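Local structure of BH2851 (Bacillus halodurans, 2GFG) at residues R37-E42 and L90-A95; L138-S141 and I146-Y149; D148-F153 and I183-S188. The protein is of unconfirmed function but belongs to the CYTH family and is a putative adenylate cyclase, so it probably acts on phosphate-containing substrates inside its barrel. All coordinates share one frame; numbering follows the deposited sequence.

Contact 1: R37-E42 and L90-A95; sequences RNHYFE and LALESA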
ATOM      1  N   ARG A  37      -4.365   2.425  -8.872  1.00 46.78           N
ATOM      2  CA  ARG A  37      -5.603   1.913  -8.289  1.00 46.51           C
ATOM      3  C   ARG A  37      -5.327   0.621  -7.569  1.00 46.31           C
ATOM      4  O   ARG A  37      -4.791  -0.314  -8.149  1.00 45.69           O
ATOM      5  CB  ARG A  37      -6.633   1.668  -9.368  1.00 47.65           C
ATOM      6  CG  ARG A  37      -7.192   2.911  -9.963  1.00 50.78           C
ATOM      7  CD  ARG A  37      -8.488   2.635 -10.704  1.00 52.22           C
ATOM      8  NE  ARG A  37      -9.199   3.867 -11.032  1.00 55.03           N
ATOM      9  CZ  ARG A  37     -10.438   3.919 -11.540  1.00 56.75           C
ATOM     10  NH1 ARG A  37     -11.123   2.793 -11.798  1.00 57.13           N
ATOM     11  NH2 ARG A  37     -10.996   5.098 -11.793  1.00 58.49           N
ATOM     12  N   ASN A  38      -5.721   0.565  -6.302  1.00 45.74           N
ATOM     13  CA  ASN A  38      -5.548  -0.614  -5.489  1.00 45.36           C
ATOM     14  C   ASN A  38      -6.878  -1.298  -5.328  1.00 45.19           C
ATOM     15  O   ASN A  38      -7.809  -0.716  -4.774  1.00 44.92           O
ATOM     16  CB  ASN A  38      -4.987  -0.228  -4.129  1.00 45.10           C
ATOM     17  CG  ASN A  38      -3.695   0.518  -4.236  1.00 46.19           C
ATOM     18  OD1 ASN A  38      -2.740   0.024  -4.793  1.00 42.63           O
ATOM     19  ND2 ASN A  38      -3.673   1.748  -3.727  1.00 53.16           N
ATOM     20  N   HIS A  39      -7.008  -2.487  -5.923  1.00 43.09           N
ATOM     21  CA  HIS A  39      -8.224  -3.281  -5.811  1.00 42.33           C
ATOM     22  C   HIS A  39      -8.029  -4.289  -4.707  1.00 43.19           C
ATOM     23  O   HIS A  39      -7.154  -5.140  -4.798  1.00 41.98           O
ATOM     24  CB  HIS A  39      -8.516  -3.995  -7.121  1.00 42.47           C
ATOM     25  CG  HIS A  39      -8.699  -3.075  -8.283  1.00 43.59           C
ATOM     26  ND1 HIS A  39      -9.926  -2.554  -8.634  1.00 46.42           N
ATOM     27  CD2 HIS A  39      -7.807  -2.570  -9.171  1.00 45.17           C
ATOM     28  CE1 HIS A  39      -9.783  -1.773  -9.691  1.00 45.78           C
ATOM     29  NE2 HIS A  39      -8.508  -1.769 -10.038  1.00 43.73           N
ATOM     30  N   TYR A  40      -8.850  -4.199  -3.658  1.00 43.85           N
ATOM     31  CA  TYR A  40      -8.662  -5.030  -2.456  1.00 44.49           C
ATOM     32  C   TYR A  40      -9.509  -6.278  -2.461  1.00 44.47           C
ATOM     33  O   TYR A  40     -10.649  -6.264  -2.903  1.00 44.50           O
ATOM     34  CB  TYR A  40      -8.951  -4.215  -1.205  1.00 46.00           C
ATOM     35  CG  TYR A  40      -8.087  -2.988  -1.086  1.00 45.54           C
ATOM     36  CD1 TYR A  40      -6.689  -3.083  -1.175  1.00 44.29           C
ATOM     37  CD2 TYR A  40      -8.650  -1.732  -0.860  1.00 43.82           C
ATOM     38  CE1 TYR A  40      -5.879  -1.957  -1.074  1.00 47.53           C
ATOM     39  CE2 TYR A  40      -7.845  -0.591  -0.745  1.00 46.24           C
ATOM     40  CZ  TYR A  40      -6.456  -0.712  -0.859  1.00 46.76           C
ATOM     41  OH  TYR A  40      -5.653   0.401  -0.760  1.00 49.50           O
ATOM     42  N   PHE A  41      -8.927  -7.371  -1.956  1.00 44.83           N
ATOM     43  CA  PHE A  41      -9.609  -8.646  -1.858  1.00 45.64           C
ATOM     44  C   PHE A  41      -9.637  -9.119  -0.415  1.00 46.62           C
ATOM     45  O   PHE A  41      -8.662  -8.957   0.324  1.00 47.75           O
ATOM     46  CB  PHE A  41      -8.922  -9.679  -2.733  1.00 46.00           C
ATOM     47  CG  PHE A  41      -8.990  -9.367  -4.187  1.00 45.04           C
ATOM     48  CD1 PHE A  41      -9.988  -9.923  -4.987  1.00 46.95           C
ATOM     49  CD2 PHE A  41      -8.100  -8.466  -4.760  1.00 47.64           C
ATOM     50  CE1 PHE A  41     -10.067  -9.619  -6.349  1.00 48.06           C
ATOM     51  CE2 PHE A  41      -8.176  -8.157  -6.118  1.00 49.62           C
ATOM     52  CZ  PHE A  41      -9.173  -8.739  -6.909  1.00 48.39           C
ATOM     53  N   GLU A  42     -10.755  -9.710  -0.024  1.00 46.48           N
ATOM     54  CA  GLU A  42     -10.943 -10.174   1.330  1.00 47.97           C
ATOM     55  C   GLU A  42     -12.167 -11.089   1.391  1.00 47.80           C
ATOM     56  O   GLU A  42     -13.032 -11.040   0.506  1.00 48.33           O
ATOM     57  CB  GLU A  42     -11.111  -8.951   2.281  1.00 48.84           C
ATOM     58  CG  GLU A  42     -11.286  -9.269   3.766  1.00 51.44           C
ATOM     59  CD  GLU A  42     -10.126 -10.059   4.366  1.00 50.85           C
ATOM     60  OE1 GLU A  42     -10.032 -11.275   4.099  1.00 50.00           O
ATOM     61  OE2 GLU A  42      -9.391  -9.490   5.211  1.00 48.71           O
ATOM     62  N   LEU A  90     -10.327 -11.230 -14.676  1.00 45.50           N
ATOM     63  CA  LEU A  90     -10.920 -12.485 -14.143  1.00 45.79           C
ATOM     64  C   LEU A  90     -10.982 -12.486 -12.622  1.00 45.48           C
ATOM     65  O   LEU A  90     -11.977 -12.897 -12.043  1.00 45.14           O
ATOM     66  CB  LEU A  90     -10.130 -13.708 -14.615  1.00 45.89           C
ATOM     67  CG  LEU A  90     -10.535 -14.272 -15.957  1.00 46.36           C
ATOM     68  CD1 LEU A  90      -9.460 -15.168 -16.491  1.00 46.78           C
ATOM     69  CD2 LEU A  90     -11.889 -15.028 -15.848  1.00 47.43           C
ATOM     70  N   ALA A  91      -9.891 -12.058 -11.988  1.00 45.58           N
ATOM     71  CA  ALA A  91      -9.821 -11.974 -10.523  1.00 46.48           C
ATOM     72  C   ALA A  91     -10.826 -10.963  -9.984  1.00 47.24           C
ATOM     73  O   ALA A  91     -11.577 -11.260  -9.056  1.00 48.54           O
ATOM     74  CB  ALA A  91      -8.402 -11.604 -10.077  1.00 46.18           C
ATOM     75  N   LEU A  92     -10.869  -9.786 -10.612  1.00 47.40           N
ATOM     76  CA  LEU A  92     -11.762  -8.701 -10.185  1.00 48.15           C
ATOM     77  C   LEU A  92     -13.232  -9.025 -10.393  1.00 47.60           C
ATOM     78  O   LEU A  92     -14.042  -8.764  -9.524  1.00 47.33           O
ATOM     79  CB  LEU A  92     -11.419  -7.399 -10.930  1.00 48.58           C
ATOM     80  CG  LEU A  92     -10.077  -6.769 -10.557  1.00 52.08           C
ATOM     81  CD1 LEU A  92      -9.589  -5.801 -11.665  1.00 54.64           C
ATOM     82  CD2 LEU A  92     -10.172  -6.069  -9.254  1.00 53.12           C
ATOM     83  N   GLU A  93     -13.563  -9.619 -11.545  1.00 47.40           N
ATOM     84  CA  GLU A  93     -14.979  -9.835 -11.933  1.00 47.62           C
ATOM     85  C   GLU A  93     -15.573 -11.151 -11.427  1.00 47.68           C
ATOM     86  O   GLU A  93     -16.782 -11.224 -11.162  1.00 47.21           O
ATOM     87  CB  GLU A  93     -15.127  -9.758 -13.457  1.00 47.81           C
ATOM     88  CG  GLU A  93     -14.816  -8.376 -14.033  1.00 50.42           C
ATOM     89  CD  GLU A  93     -14.956  -8.308 -15.567  1.00 53.34           C
ATOM     90  OE1 GLU A  93     -14.922  -9.376 -16.236  1.00 51.17           O
ATOM     91  OE2 GLU A  93     -15.066  -7.181 -16.097  1.00 54.57           O
ATOM     92  N   SER A  94     -14.749 -12.201 -11.347  1.00 48.00           N
ATOM     93  CA  SER A  94     -15.259 -13.552 -11.037  1.00 48.43           C
ATOM     94  C   SER A  94     -14.468 -14.293  -9.934  1.00 48.79           C
ATOM     95  O   SER A  94     -14.644 -15.494  -9.751  1.00 49.63           O
ATOM     96  CB  SER A  94     -15.286 -14.395 -12.317  1.00 48.27           C
ATOM     97  OG  SER A  94     -13.985 -14.562 -12.841  1.00 48.42           O
ATOM     98  N   ALA A  95     -13.623 -13.565  -9.197  1.00 49.41           N
ATOM     99  CA  ALA A  95     -12.826 -14.155  -8.090  1.00 49.67           C
ATOM    100  C   ALA A  95     -11.951 -15.387  -8.505  1.00 50.42           C
ATOM    101  O   ALA A  95     -11.649 -16.251  -7.659  1.00 51.85           O
ATOM    102  CB  ALA A  95     -13.745 -14.518  -6.910  1.00 49.75           C
TER
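L92 lies across H39 and F41 and meets both at about a right angle. Its methyl CD2 does most of the touching. CD2 sits 3.4 Å from H39 CB. The other methyl, CD1, lies over one face of the H39 imidazole. The bond from CA of L92 to CB does not aim at the strand, but CG is anti to the carbonyl carbon (chi1 -69°) and the two methyls come round to the histidine. F41 meets the same leucine with the far end of its ring, CZ to L92 CD2 3.7 Å. Its ring edge also faces the helix backbone, with CE1 3.5 Å from A91 O, close to the ring plane. The methyl of A91 completes the apolar surface, 4.3 Å from F41 CZ. H39 and F41 are two apart on the strand, so both point to the helix, while Y40 between them points away from the helix; its ring meets F186 edge-to-face. F97 meets F41 edge-to-face. The axes of strand 37-42 and helix 90-94 approach to 10.3 Å at 56°. This is a helix packed on the outer face of an antiparallel barrel, as in the CYTH fold.

Contact 2: L138-S141 and I146-Y149; sequences LDHS and IEDY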
ATOM      1  N   LEU A 138       4.804  10.676  -1.078  1.00 47.02           N
ATOM      2  CA  LEU A 138       3.650  11.564  -0.789  1.00 46.24           C
ATOM      3  C   LEU A 138       2.408  11.002  -1.465  1.00 45.63           C
ATOM      4  O   LEU A 138       2.314  11.007  -2.687  1.00 46.57           O
ATOM      5  CB  LEU A 138       3.913  12.992  -1.274  1.00 46.62           C
ATOM      6  CG  LEU A 138       4.882  13.862  -0.442  1.00 47.41           C
ATOM      7  CD1 LEU A 138       5.140  15.159  -1.152  1.00 47.60           C
ATOM      8  CD2 LEU A 138       4.340  14.131   0.940  1.00 48.30           C
ATOM      9  N   ASP A 139       1.440  10.557  -0.655  1.00 45.21           N
ATOM     10  CA  ASP A 139       0.244   9.849  -1.152  1.00 45.94           C
ATOM     11  C   ASP A 139      -1.028  10.627  -0.923  1.00 45.33           C
ATOM     12  O   ASP A 139      -1.432  10.845   0.222  1.00 46.42           O
ATOM     13  CB  ASP A 139       0.103   8.496  -0.445  1.00 46.11           C
ATOM     14  CG  ASP A 139       1.160   7.507  -0.851  1.00 47.30           C
ATOM     15  OD1 ASP A 139       1.968   7.810  -1.746  1.00 42.82           O
ATOM     16  OD2 ASP A 139       1.168   6.398  -0.276  1.00 47.99           O
ATOM     17  N   HIS A 140      -1.688  10.996  -2.018  1.00 44.46           N
ATOM     18  CA  HIS A 140      -3.028  11.548  -1.980  1.00 43.36           C
ATOM     19  C   HIS A 140      -3.976  10.452  -2.472  1.00 42.51           C
ATOM     20  O   HIS A 140      -3.884  10.013  -3.628  1.00 41.48           O
ATOM     21  CB  HIS A 140      -3.111  12.808  -2.869  1.00 43.42           C
ATOM     22  CG  HIS A 140      -4.505  13.327  -3.068  1.00 44.06           C
ATOM     23  ND1 HIS A 140      -4.905  13.947  -4.233  1.00 44.11           N
ATOM     24  CD2 HIS A 140      -5.598  13.285  -2.270  1.00 43.59           C
ATOM     25  CE1 HIS A 140      -6.177  14.286  -4.131  1.00 46.27           C
ATOM     26  NE2 HIS A 140      -6.625  13.880  -2.958  1.00 43.41           N
ATOM     27  N   SER A 141      -4.847   9.981  -1.581  1.00 41.66           N
ATOM     28  CA  SER A 141      -5.729   8.846  -1.876  1.00 41.79           C
ATOM     29  C   SER A 141      -7.188   9.248  -1.856  1.00 43.21           C
ATOM     30  O   SER A 141      -7.580  10.116  -1.098  1.00 41.56           O
ATOM     31  CB  SER A 141      -5.500   7.717  -0.859  1.00 41.73           C
ATOM     32  OG  SER A 141      -4.157   7.287  -0.881  1.00 41.03           O
ATOM     33  N   ILE A 146     -14.645   9.793  -0.083  1.00 50.95           N
ATOM     34  CA  ILE A 146     -13.751  10.711   0.673  1.00 49.44           C
ATOM     35  C   ILE A 146     -12.314  10.685   0.123  1.00 48.09           C
ATOM     36  O   ILE A 146     -12.023   9.980  -0.852  1.00 48.19           O
ATOM     37  CB  ILE A 146     -13.750  10.379   2.223  1.00 50.04           C
ATOM     38  CG1 ILE A 146     -12.994   9.065   2.522  1.00 50.90           C
ATOM     39  CG2 ILE A 146     -15.184  10.314   2.755  1.00 51.91           C
ATOM     40  CD1 ILE A 146     -12.896   8.727   4.014  1.00 52.94           C
ATOM     41  N   GLU A 147     -11.424  11.455   0.754  1.00 47.33           N
ATOM     42  CA  GLU A 147      -9.993  11.432   0.411  1.00 47.76           C
ATOM     43  C   GLU A 147      -9.107  11.810   1.593  1.00 46.08           C
ATOM     44  O   GLU A 147      -9.583  12.324   2.599  1.00 45.63           O
ATOM     45  CB  GLU A 147      -9.710  12.357  -0.779  1.00 49.34           C
ATOM     46  CG  GLU A 147      -9.881  13.849  -0.496  1.00 52.99           C
ATOM     47  CD  GLU A 147      -9.569  14.710  -1.713  1.00 56.41           C
ATOM     48  OE1 GLU A 147      -9.692  14.209  -2.855  1.00 58.46           O
ATOM     49  OE2 GLU A 147      -9.205  15.892  -1.527  1.00 60.67           O
ATOM     50  N   ASP A 148      -7.816  11.525   1.467  1.00 45.71           N
ATOM     51  CA  ASP A 148      -6.835  11.906   2.499  1.00 45.41           C
ATOM     52  C   ASP A 148      -5.413  12.004   1.944  1.00 44.26           C
ATOM     53  O   ASP A 148      -5.165  11.684   0.776  1.00 43.40           O
ATOM     54  CB  ASP A 148      -6.899  10.943   3.715  1.00 44.80           C
ATOM     55  CG  ASP A 148      -6.560   9.477   3.353  1.00 47.90           C
ATOM     56  OD1 ASP A 148      -5.694   9.237   2.468  1.00 41.73           O
ATOM     57  OD2 ASP A 148      -7.109   8.569   4.034  1.00 44.65           O
ATOM     58  N   TYR A 149      -4.498  12.480   2.786  1.00 43.96           N
ATOM     59  CA  TYR A 149      -3.116  12.736   2.395  1.00 43.84           C
ATOM     60  C   TYR A 149      -2.189  12.068   3.376  1.00 44.20           C
ATOM     61  O   TYR A 149      -2.479  12.017   4.575  1.00 45.24           O
ATOM     62  CB  TYR A 149      -2.851  14.243   2.356  1.00 44.54           C
ATOM     63  CG  TYR A 149      -3.812  15.001   1.477  1.00 44.40           C
ATOM     64  CD1 TYR A 149      -5.044  15.448   1.975  1.00 46.89           C
ATOM     65  CD2 TYR A 149      -3.518  15.239   0.135  1.00 46.28           C
ATOM     66  CE1 TYR A 149      -5.954  16.133   1.153  1.00 46.30           C
ATOM     67  CE2 TYR A 149      -4.415  15.922  -0.695  1.00 46.03           C
ATOM     68  CZ  TYR A 149      -5.631  16.357  -0.184  1.00 46.90           C
ATOM     69  OH  TYR A 149      -6.505  17.013  -0.998  1.00 49.59           O
TER
HETATM   70  O   HOH W   1      -3.098   8.916   1.188  1.00 41.78           O
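H140 and Y149 lie side by side on one face of a two-stranded antiparallel ladder. They form its non-hydrogen-bonded pair. Their rings are nearly parallel, at 13°, but slid apart, with centroids 4.5 Å apart. Y149 CE2 sits over one face of the imidazole, 3.3 Å from H140 CD2. The next pair, S141 and D148, is hydrogen-bonded. S141 N donates to D148 O and D148 N to S141 O, both at 2.9 Å. Of the side-chain bonds, H140 NE2 donates to E147 OE1 at 3.1 Å. The carboxylate oxygen lies in the imidazole plane but is met from above its own plane, and the two planes stand 89° apart. H140 reaches it with CG anti to the backbone N (chi1 171°). With an alanine here, E147 OE1 would probably lose its imidazole donor and Y149 its parallel ring neighbour. On the face that carries S141 and D148, a water lies within hydrogen-bonding distance of D139 O (2.7 Å), D148 OD1 and S141 OG, and joins the two strands. The polar ends there have further partners: D139 forms salt bridges with K182 and R126, while S141 OG is hydrogen-bonded to T124 and D148 OD2 to Y143. The two segments belong to the hairpin of strands 134-143 and 146-155. Helix 16-25 covers the H140 face through F19, and K16 bonds Y149 OH. Helix 182-190 reaches the opposite face with K182.

Contact 3: D148-F153 and I183-S188; sequences DYEIEF and IQRFFS. With EDO (1,2-ethanediol), chain H.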
ATOM      1  N   ASP A 148      -7.816  11.525   1.467  1.00 45.71           N
ATOM      2  CA  ASP A 148      -6.835  11.906   2.499  1.00 45.41           C
ATOM      3  C   ASP A 148      -5.413  12.004   1.944  1.00 44.26           C
ATOM      4  O   ASP A 148      -5.165  11.684   0.776  1.00 43.40           O
ATOM      5  CB  ASP A 148      -6.899  10.943   3.715  1.00 44.80           C
ATOM      6  CG  ASP A 148      -6.560   9.477   3.353  1.00 47.90           C
ATOM      7  OD1 ASP A 148      -5.694   9.237   2.468  1.00 41.73           O
ATOM      8  OD2 ASP A 148      -7.109   8.569   4.034  1.00 44.65           O
ATOM      9  N   TYR A 149      -4.498  12.480   2.786  1.00 43.96           N
ATOM     10  CA  TYR A 149      -3.116  12.736   2.395  1.00 43.84           C
ATOM     11  C   TYR A 149      -2.189  12.068   3.376  1.00 44.20           C
ATOM     12  O   TYR A 149      -2.479  12.017   4.575  1.00 45.24           O
ATOM     13  CB  TYR A 149      -2.851  14.243   2.356  1.00 44.54           C
ATOM     14  CG  TYR A 149      -3.812  15.001   1.477  1.00 44.40           C
ATOM     15  CD1 TYR A 149      -5.044  15.448   1.975  1.00 46.89           C
ATOM     16  CD2 TYR A 149      -3.518  15.239   0.135  1.00 46.28           C
ATOM     17  CE1 TYR A 149      -5.954  16.133   1.153  1.00 46.30           C
ATOM     18  CE2 TYR A 149      -4.415  15.922  -0.695  1.00 46.03           C
ATOM     19  CZ  TYR A 149      -5.631  16.357  -0.184  1.00 46.90           C
ATOM     20  OH  TYR A 149      -6.505  17.013  -0.998  1.00 49.59           O
ATOM     21  N   GLU A 150      -1.071  11.551   2.877  1.00 44.55           N
ATOM     22  CA  GLU A 150      -0.166  10.757   3.699  1.00 45.46           C
ATOM     23  C   GLU A 150       1.279  10.843   3.208  1.00 45.13           C
ATOM     24  O   GLU A 150       1.542  10.794   2.006  1.00 44.49           O
ATOM     25  CB  GLU A 150      -0.616   9.290   3.689  1.00 46.47           C
ATOM     26  CG  GLU A 150      -0.031   8.440   4.823  1.00 48.21           C
ATOM     27  CD  GLU A 150      -0.337   6.954   4.671  1.00 49.11           C
ATOM     28  OE1 GLU A 150      -1.007   6.569   3.688  1.00 51.63           O
ATOM     29  OE2 GLU A 150       0.109   6.172   5.523  1.00 57.50           O
ATOM     30  N   ILE A 151       2.205  10.976   4.156  1.00 45.56           N
ATOM     31  CA  ILE A 151       3.632  10.872   3.878  1.00 46.16           C
ATOM     32  C   ILE A 151       4.122   9.559   4.479  1.00 46.32           C
ATOM     33  O   ILE A 151       3.620   9.131   5.524  1.00 46.21           O
ATOM     34  CB  ILE A 151       4.435  12.089   4.465  1.00 46.69           C
ATOM     35  CG1 ILE A 151       5.846  12.127   3.894  1.00 47.87           C
ATOM     36  CG2 ILE A 151       4.469  12.055   6.032  1.00 46.42           C
ATOM     37  CD1 ILE A 151       6.630  13.384   4.286  1.00 49.23           C
ATOM     38  N   GLU A 152       5.024   8.865   3.768  1.00 46.14           N
ATOM     39  CA  GLU A 152       5.595   7.567   4.261  1.00 47.25           C
ATOM     40  C   GLU A 152       7.069   7.484   3.944  1.00 46.26           C
ATOM     41  O   GLU A 152       7.484   7.875   2.870  1.00 47.05           O
ATOM     42  CB  GLU A 152       4.900   6.359   3.601  1.00 48.94           C
ATOM     43  CG  GLU A 152       3.368   6.451   3.481  1.00 55.88           C
ATOM     44  CD  GLU A 152       2.822   5.655   2.302  1.00 60.49           C
ATOM     45  OE1 GLU A 152       3.486   5.613   1.237  1.00 63.05           O
ATOM     46  OE2 GLU A 152       1.706   5.124   2.417  1.00 64.89           O
ATOM     47  N   PHE A 153       7.848   6.885   4.847  1.00 45.02           N
ATOM     48  CA  PHE A 153       9.274   6.629   4.586  1.00 44.60           C
ATOM     49  C   PHE A 153       9.539   5.137   4.479  1.00 45.43           C
ATOM     50  O   PHE A 153       9.204   4.383   5.379  1.00 46.92           O
ATOM     51  CB  PHE A 153      10.150   7.232   5.674  1.00 43.34           C
ATOM     52  CG  PHE A 153      11.608   7.023   5.445  1.00 40.34           C
ATOM     53  CD1 PHE A 153      12.257   7.683   4.414  1.00 41.36           C
ATOM     54  CD2 PHE A 153      12.334   6.116   6.219  1.00 43.07           C
ATOM     55  CE1 PHE A 153      13.607   7.473   4.172  1.00 40.30           C
ATOM     56  CE2 PHE A 153      13.695   5.902   5.974  1.00 38.53           C
ATOM     57  CZ  PHE A 153      14.324   6.584   4.957  1.00 40.26           C
ATOM     58  N   ILE A 183      -5.466   0.190   3.091  1.00 48.19           N
ATOM     59  CA  ILE A 183      -6.470  -0.871   3.027  1.00 49.09           C
ATOM     60  C   ILE A 183      -7.313  -0.947   4.319  1.00 49.46           C
ATOM     61  O   ILE A 183      -8.508  -1.250   4.273  1.00 50.40           O
ATOM     62  CB  ILE A 183      -5.804  -2.262   2.709  1.00 49.87           C
ATOM     63  CG1 ILE A 183      -6.864  -3.308   2.410  1.00 50.92           C
ATOM     64  CG2 ILE A 183      -4.876  -2.728   3.863  1.00 52.84           C
ATOM     65  CD1 ILE A 183      -6.307  -4.576   1.823  1.00 52.39           C
ATOM     66  N   GLN A 184      -6.686  -0.648   5.457  1.00 48.98           N
ATOM     67  CA  GLN A 184      -7.392  -0.635   6.749  1.00 48.53           C
ATOM     68  C   GLN A 184      -8.236   0.635   6.879  1.00 47.10           C
ATOM     69  O   GLN A 184      -9.379   0.583   7.351  1.00 43.35           O
ATOM     70  CB  GLN A 184      -6.401  -0.739   7.905  1.00 49.56           C
ATOM     71  CG  GLN A 184      -5.525  -2.001   7.868  1.00 52.23           C
ATOM     72  CD  GLN A 184      -6.270  -3.244   8.267  1.00 57.06           C
ATOM     73  N   ARG A 185      -7.683   1.775   6.419  1.00 47.50           N
ATOM     74  CA  ARG A 185      -8.451   3.034   6.336  1.00 48.31           C
ATOM     75  C   ARG A 185      -9.618   2.878   5.364  1.00 49.81           C
ATOM     76  O   ARG A 185     -10.656   3.510   5.529  1.00 49.34           O
ATOM     77  CB  ARG A 185      -7.562   4.210   5.895  1.00 48.51           C
ATOM     78  CG  ARG A 185      -6.440   4.558   6.871  1.00 47.11           C
ATOM     79  CD  ARG A 185      -5.935   5.990   6.689  1.00 46.90           C
ATOM     80  NE  ARG A 185      -5.611   6.324   5.289  1.00 46.31           N
ATOM     81  CZ  ARG A 185      -4.421   6.112   4.694  1.00 46.66           C
ATOM     82  NH1 ARG A 185      -3.443   5.460   5.320  1.00 48.94           N
ATOM     83  NH2 ARG A 185      -4.239   6.510   3.442  1.00 47.89           N
ATOM     84  N   PHE A 186      -9.431   2.028   4.336  1.00 51.40           N
ATOM     85  CA  PHE A 186     -10.495   1.730   3.375  1.00 52.77           C
ATOM     86  C   PHE A 186     -11.678   1.022   4.036  1.00 53.99           C
ATOM     87  O   PHE A 186     -12.778   1.545   4.036  1.00 53.58           O
ATOM     88  CB  PHE A 186      -9.974   0.871   2.192  1.00 52.97           C
ATOM     89  CG  PHE A 186     -11.045   0.515   1.191  1.00 52.83           C
ATOM     90  CD1 PHE A 186     -11.845  -0.619   1.371  1.00 51.09           C
ATOM     91  CD2 PHE A 186     -11.323   1.367   0.118  1.00 53.34           C
ATOM     92  CE1 PHE A 186     -12.878  -0.907   0.485  1.00 52.46           C
ATOM     93  CE2 PHE A 186     -12.351   1.081  -0.770  1.00 52.05           C
ATOM     94  CZ  PHE A 186     -13.127  -0.056  -0.589  1.00 52.67           C
ATOM     95  N   PHE A 187     -11.452  -0.195   4.563  1.00 56.28           N
ATOM     96  CA  PHE A 187     -12.589  -1.000   5.102  1.00 57.78           C
ATOM     97  C   PHE A 187     -13.042  -0.629   6.545  1.00 58.24           C
ATOM     98  O   PHE A 187     -14.137  -1.005   6.959  1.00 58.31           O
ATOM     99  CB  PHE A 187     -12.400  -2.557   4.915  1.00 58.80           C
ATOM    100  CG  PHE A 187     -11.076  -3.105   5.400  1.00 59.46           C
ATOM    101  CD1 PHE A 187     -10.714  -3.029   6.751  1.00 62.74           C
ATOM    102  CD2 PHE A 187     -10.291  -3.899   4.541  1.00 61.06           C
ATOM    103  CE1 PHE A 187      -9.515  -3.634   7.213  1.00 62.85           C
ATOM    104  CE2 PHE A 187      -9.108  -4.511   5.000  1.00 62.18           C
ATOM    105  CZ  PHE A 187      -8.718  -4.369   6.327  1.00 62.18           C
ATOM    106  N   SER A 188     -12.236   0.155   7.269  1.00 59.51           N
ATOM    107  CA  SER A 188     -12.727   0.782   8.524  1.00 60.62           C
ATOM    108  C   SER A 188     -13.786   1.859   8.167  1.00 60.71           C
ATOM    109  O   SER A 188     -14.749   2.059   8.905  1.00 60.58           O
ATOM    110  CB  SER A 188     -11.582   1.390   9.352  1.00 61.19           C
ATOM    111  OG  SER A 188     -11.001   2.507   8.703  1.00 62.65           O
TER
HETATM  112  C1  EDO H 503       0.171   2.734   3.525  1.00 55.40           C
HETATM  113  O1  EDO H 503      -0.555   3.303   4.616  1.00 51.07           O
HETATM  114  C2  EDO H 503      -0.082   1.230   3.430  1.00 56.30           C
HETATM  115  O2  EDO H 503      -0.683   0.860   2.173  1.00 58.25           O
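R185 of helix 182-190 reaches over to strand 148-153 and holds two acidic side chains at once. Its guanidinium grips D148 side-on with two nitrogens, one to each carboxylate oxygen. NE bonds D148 OD2 at 3.0 Å, and NH2 bonds OD1 at 3.2 Å. The two planes are turned 60° apart, so neither bond is flat. OD1 is met on its syn side, while OD2 is met from above the carboxylate plane. The arginine chain bends at chi3 (-50°), and this turns the edge of its guanidinium to the strand. E150 adds a second carboxylate, perpendicular to the guanidinium. Its OE1 takes weak bonds from both NH1 (3.1 Å) and NH2 (3.2 Å). OE1 is also in a salt bridge with K182. R185 NH1 has E180 O as a further acceptor, so this buried charge is held from several directions. The cluster lies where helix 182-190 meets the inward face of the closed antiparallel barrel. Tunnels lined with acidic and basic side chains are characteristic of CYTH proteins, where they bind phosphate groups and metal ions; a similar role is probable here but not established. Beyond the salt bridges the contact is looser. A 1,2-ethanediol molecule, probably from the crystallisation liquor, lies beside E150. Its O1 donates to E150 OE2 at 3.1 Å. E152 points to the helix but does not touch it, its OE2 remaining 5.9 Å from R185 NH1. This oxygen instead forms a salt bridge with K182 and lies beside C1 of the diol.

From the N terminus, strand 34-42 comes first. Contact 1 closes a loop of 47 residues, about half of them strand, between R37-E42 and helix 85-94, at L90-A95. It ties that helix to the outside of the barrel. Contact 2 follows in series as a tight hairpin, with four residues between L138-S141 and I146-Y149. Contact 3 starts on the hairpin's second strand, sharing D148 and Y149, and closes 29 residues to bring back the C-terminal helix. D139 N and E150 O of contacts 2 and 3 are probably hydrogen-bonded. Contacts 1 and 3 meet where Y40 packs on I183 and F186. Contacts 1 and 2 do not touch, but share the sheet.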